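Local coordinates for protein rutinosidase (Aspergillus niger, PDB 6I1A) that cleaves rutinose from flavonoid glycosides such as rutin as a secreted family 5 glycoside hydrolase, and is predicted to release glucose from beta-1,3-glucans, at residues Thr36-Phe41 and Lys341-Thr346. Numbering follows the deposited sequence.
Sequences TIDSLF and KFTGNT. With NAG (2-acetamido-2-deoxy-beta-D-glucopyranose), chain G; EDO (1,2-ethanediol), chain M; EDO (1,2-ethanediol), chain U.
I37 O and S39 OG take the three direct hydrogen bonds that join the loop 341-346 to the start of helix 39-45. I37 O accepts from T343 N at 2.8 Å, with the donor nearly in line with the carbonyl bond. It also takes a weak, bent bond from G344 N. N345 N donates to S39 OG at 3.0 Å, and that hydroxyl donates to O2 of a 1,2-ethanediol, probably from the crystallisation liquor. With OG anti to the carbonyl carbon (chi1 -58°), the hydroxyl lies where N345 N meets it. G344 CA lies 3.2 Å from T36 O in a CA-H...O contact. With no side chain, G344 lets its backbone come this close to the T36 carbonyl.

The apolar part is a CH-pi contact. I37 CA sits over one face of the F342 ring, 3.9 Å from its centroid and offset toward the rim. I37 CG1 adds a contact of 4.0 Å with F342 CE2, and the two side chains cross at about a right angle. W358 stacks with the F342 ring.

Three waters add bridges between the segments. One joins T36 O to T346 OG1. Two others meet T343 OG1; one of them gives a weak bond to D38 OD2 and the other accepts from L40 N. D38 is the N-cap of the helix: its OD1 accepts from F41 N at 3.0 Å, from above the carboxylate plane. Its OD2 forms a salt bridge with R70, in helix 63-73.

N345 ND2 carries an N-linked N-acetylglucosamine, whose C6 comes within 3.6 Å of L40 CA. The contact thus ties a capped helix start after strand 22-26 to the glycosylated loop after strand 334-337, two neighbouring parallel strands of the TIM-barrel fold of family 5 glycoside hydrolases.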
loop_
_atom_site.group_PDB
_atom_site.type_symbol
_atom_site.label_atom_id
_atom_site.label_comp_id
_atom_site.label_asym_id
_atom_site.label_seq_id
_atom_site.Cartn_x
_atom_site.Cartn_y
_atom_site.Cartn_z
ATOM N N THR A 36 -11.957 -15.949 15.544
ATOM C CA THR A 36 -12.082 -14.616 16.153
ATOM C C THR A 36 -13.529 -14.207 16.399
ATOM O O THR A 36 -13.781 -13.276 17.175
ATOM C CB THR A 36 -11.364 -13.617 15.250
ATOM O OG1 THR A 36 -11.885 -13.738 13.925
ATOM C CG2 THR A 36 -9.885 -13.878 15.249
ATOM N N ILE A 37 -14.500 -14.773 15.672
ATOM C CA ILE A 37 -15.876 -14.214 15.685
ATOM C C ILE A 37 -16.622 -14.516 16.995
ATOM O O ILE A 37 -17.443 -13.732 17.451
ATOM C CB ILE A 37 -16.660 -14.739 14.458
ATOM C CG1 ILE A 37 -15.959 -14.178 13.218
ATOM C CG2 ILE A 37 -18.125 -14.335 14.568
ATOM C CD1 ILE A 37 -16.519 -14.703 11.881
ATOM N N ASP A 38 -16.365 -15.692 17.578
ATOM C CA ASP A 38 -17.099 -16.176 18.788
ATOM C C ASP A 38 -16.057 -16.967 19.606
ATOM O O ASP A 38 -15.705 -18.114 19.281
ATOM C CB ASP A 38 -18.343 -16.954 18.424
ATOM C CG ASP A 38 -19.182 -17.447 19.588
ATOM O OD1 ASP A 38 -18.629 -17.595 20.675
ATOM O OD2 ASP A 38 -20.359 -17.735 19.362
ATOM N N SER A 39 -15.505 -16.335 20.646
ATOM C CA SER A 39 -14.414 -16.949 21.452
ATOM C C SER A 39 -14.952 -18.142 22.262
ATOM O O SER A 39 -14.191 -19.082 22.376
ATOM C CB SER A 39 -13.806 -15.893 22.406
ATOM O OG SER A 39 -13.315 -14.798 21.642
ATOM N N LEU A 40 -16.165 -18.047 22.783
ATOM C CA LEU A 40 -16.695 -19.144 23.651
ATOM C C LEU A 40 -16.878 -20.376 22.772
ATOM O O LEU A 40 -16.352 -21.452 23.129
ATOM C CB LEU A 40 -18.007 -18.721 24.279
ATOM C CG LEU A 40 -18.694 -19.792 25.125
ATOM C CD1 LEU A 40 -17.726 -20.364 26.156
ATOM C CD2 LEU A 40 -19.913 -19.183 25.807
ATOM N N PHE A 41 -17.389 -20.158 21.575
ATOM C CA PHE A 41 -17.581 -21.308 20.648
ATOM C C PHE A 41 -16.240 -21.947 20.367
ATOM O O PHE A 41 -16.103 -23.188 20.403
ATOM C CB PHE A 41 -18.306 -20.802 19.404
ATOM C CG PHE A 41 -18.475 -21.885 18.377
ATOM C CD1 PHE A 41 -19.452 -22.843 18.561
ATOM C CD2 PHE A 41 -17.695 -21.929 17.238
ATOM C CE1 PHE A 41 -19.627 -23.836 17.584
ATOM C CE2 PHE A 41 -17.854 -22.936 16.299
ATOM C CZ PHE A 41 -18.798 -23.917 16.513
ATOM N N LYS A 341 -23.129 -10.272 13.905
ATOM C CA LYS A 341 -23.079 -10.763 15.293
ATOM C C LYS A 341 -21.671 -11.236 15.560
ATOM O O LYS A 341 -21.194 -12.138 14.902
ATOM C CB LYS A 341 -24.107 -11.891 15.416
ATOM C CG LYS A 341 -24.826 -11.987 16.728
ATOM C CD LYS A 341 -26.156 -12.640 16.465
ATOM C CE LYS A 341 -26.969 -12.730 17.695
ATOM N NZ LYS A 341 -27.874 -13.876 17.595
ATOM N N PHE A 342 -20.989 -10.666 16.566
ATOM C CA PHE A 342 -19.591 -10.932 16.843
ATOM C C PHE A 342 -19.374 -10.816 18.345
ATOM O O PHE A 342 -19.714 -9.724 18.892
ATOM C CB PHE A 342 -18.747 -9.913 16.087
ATOM C CG PHE A 342 -17.276 -10.163 16.070
ATOM C CD1 PHE A 342 -16.523 -9.987 17.235
ATOM C CD2 PHE A 342 -16.569 -10.438 14.909
ATOM C CE1 PHE A 342 -15.160 -10.157 17.219
ATOM C CE2 PHE A 342 -15.211 -10.568 14.892
ATOM C CZ PHE A 342 -14.484 -10.453 16.046
ATOM N N THR A 343 -18.921 -11.885 18.974
ATOM C CA THR A 343 -18.674 -11.859 20.456
ATOM C C THR A 343 -17.224 -12.119 20.789
ATOM O O THR A 343 -16.899 -12.128 22.047
ATOM C CB THR A 343 -19.607 -12.804 21.186
ATOM O OG1 THR A 343 -19.317 -14.089 20.647
ATOM C CG2 THR A 343 -21.037 -12.388 21.004
ATOM N N GLY A 344 -16.319 -12.206 19.832
ATOM C CA GLY A 344 -14.895 -12.425 20.025
ATOM C C GLY A 344 -14.300 -11.372 20.940
ATOM O O GLY A 344 -14.549 -10.185 20.724
ATOM N N ASN A 345 -13.494 -11.793 21.887
ATOM C CA ASN A 345 -13.003 -10.813 22.894
ATOM C C ASN A 345 -11.506 -10.654 22.780
ATOM O O ASN A 345 -10.865 -10.118 23.748
ATOM C CB ASN A 345 -13.538 -11.247 24.247
ATOM C CG ASN A 345 -12.979 -12.581 24.674
ATOM O OD1 ASN A 345 -12.036 -13.088 24.104
ATOM N ND2 ASN A 345 -13.546 -13.125 25.711
ATOM N N THR A 346 -10.900 -10.901 21.620
ATOM C CA THR A 346 -9.474 -10.608 21.371
ATOM C C THR A 346 -9.233 -9.098 21.626
ATOM O O THR A 346 -10.015 -8.240 21.186
ATOM C CB THR A 346 -9.041 -10.950 19.940
ATOM O OG1 THR A 346 -9.368 -12.326 19.692
ATOM C CG2 THR A 346 -7.555 -10.720 19.707
HETATM C C1 NAG G . -13.042 -14.405 26.220
HETATM C C2 NAG G . -12.530 -14.247 27.660
HETATM C C3 NAG G . -12.188 -15.608 28.210
HETATM C C4 NAG G . -13.368 -16.508 28.126
HETATM C C5 NAG G . -13.718 -16.579 26.640
HETATM C C6 NAG G . -14.869 -17.497 26.300
HETATM C C7 NAG G . -11.403 -12.090 27.917
HETATM C C8 NAG G . -12.649 -11.605 28.585
HETATM N N2 NAG G . -11.303 -13.410 27.610
HETATM O O3 NAG G . -11.747 -15.426 29.564
HETATM O O4 NAG G . -13.017 -17.869 28.565
HETATM O O5 NAG G . -14.129 -15.238 26.281
HETATM O O6 NAG G . -15.989 -17.149 27.120
HETATM O O7 NAG G . -10.556 -11.284 27.558
HETATM C C1 EDO M . -10.507 -17.688 20.157
HETATM O O1 EDO M . -10.952 -17.533 21.502
HETATM C C2 EDO M . -10.452 -16.349 19.507
HETATM O O2 EDO M . -11.614 -15.560 19.575
HETATM C C1 EDO U . -10.450 -10.125 12.329
HETATM O O1 EDO U . -9.488 -10.631 13.252
HETATM C C2 EDO U . -11.881 -10.198 12.813
HETATM O O2 EDO U . -12.522 -11.495 12.644
HETATM O O HOH W 1 -11.891 -11.876 18.722
HETATM O O HOH W 2 -21.601 -14.995 19.099
HETATM O O HOH W 3 -17.447 -15.344 22.689
#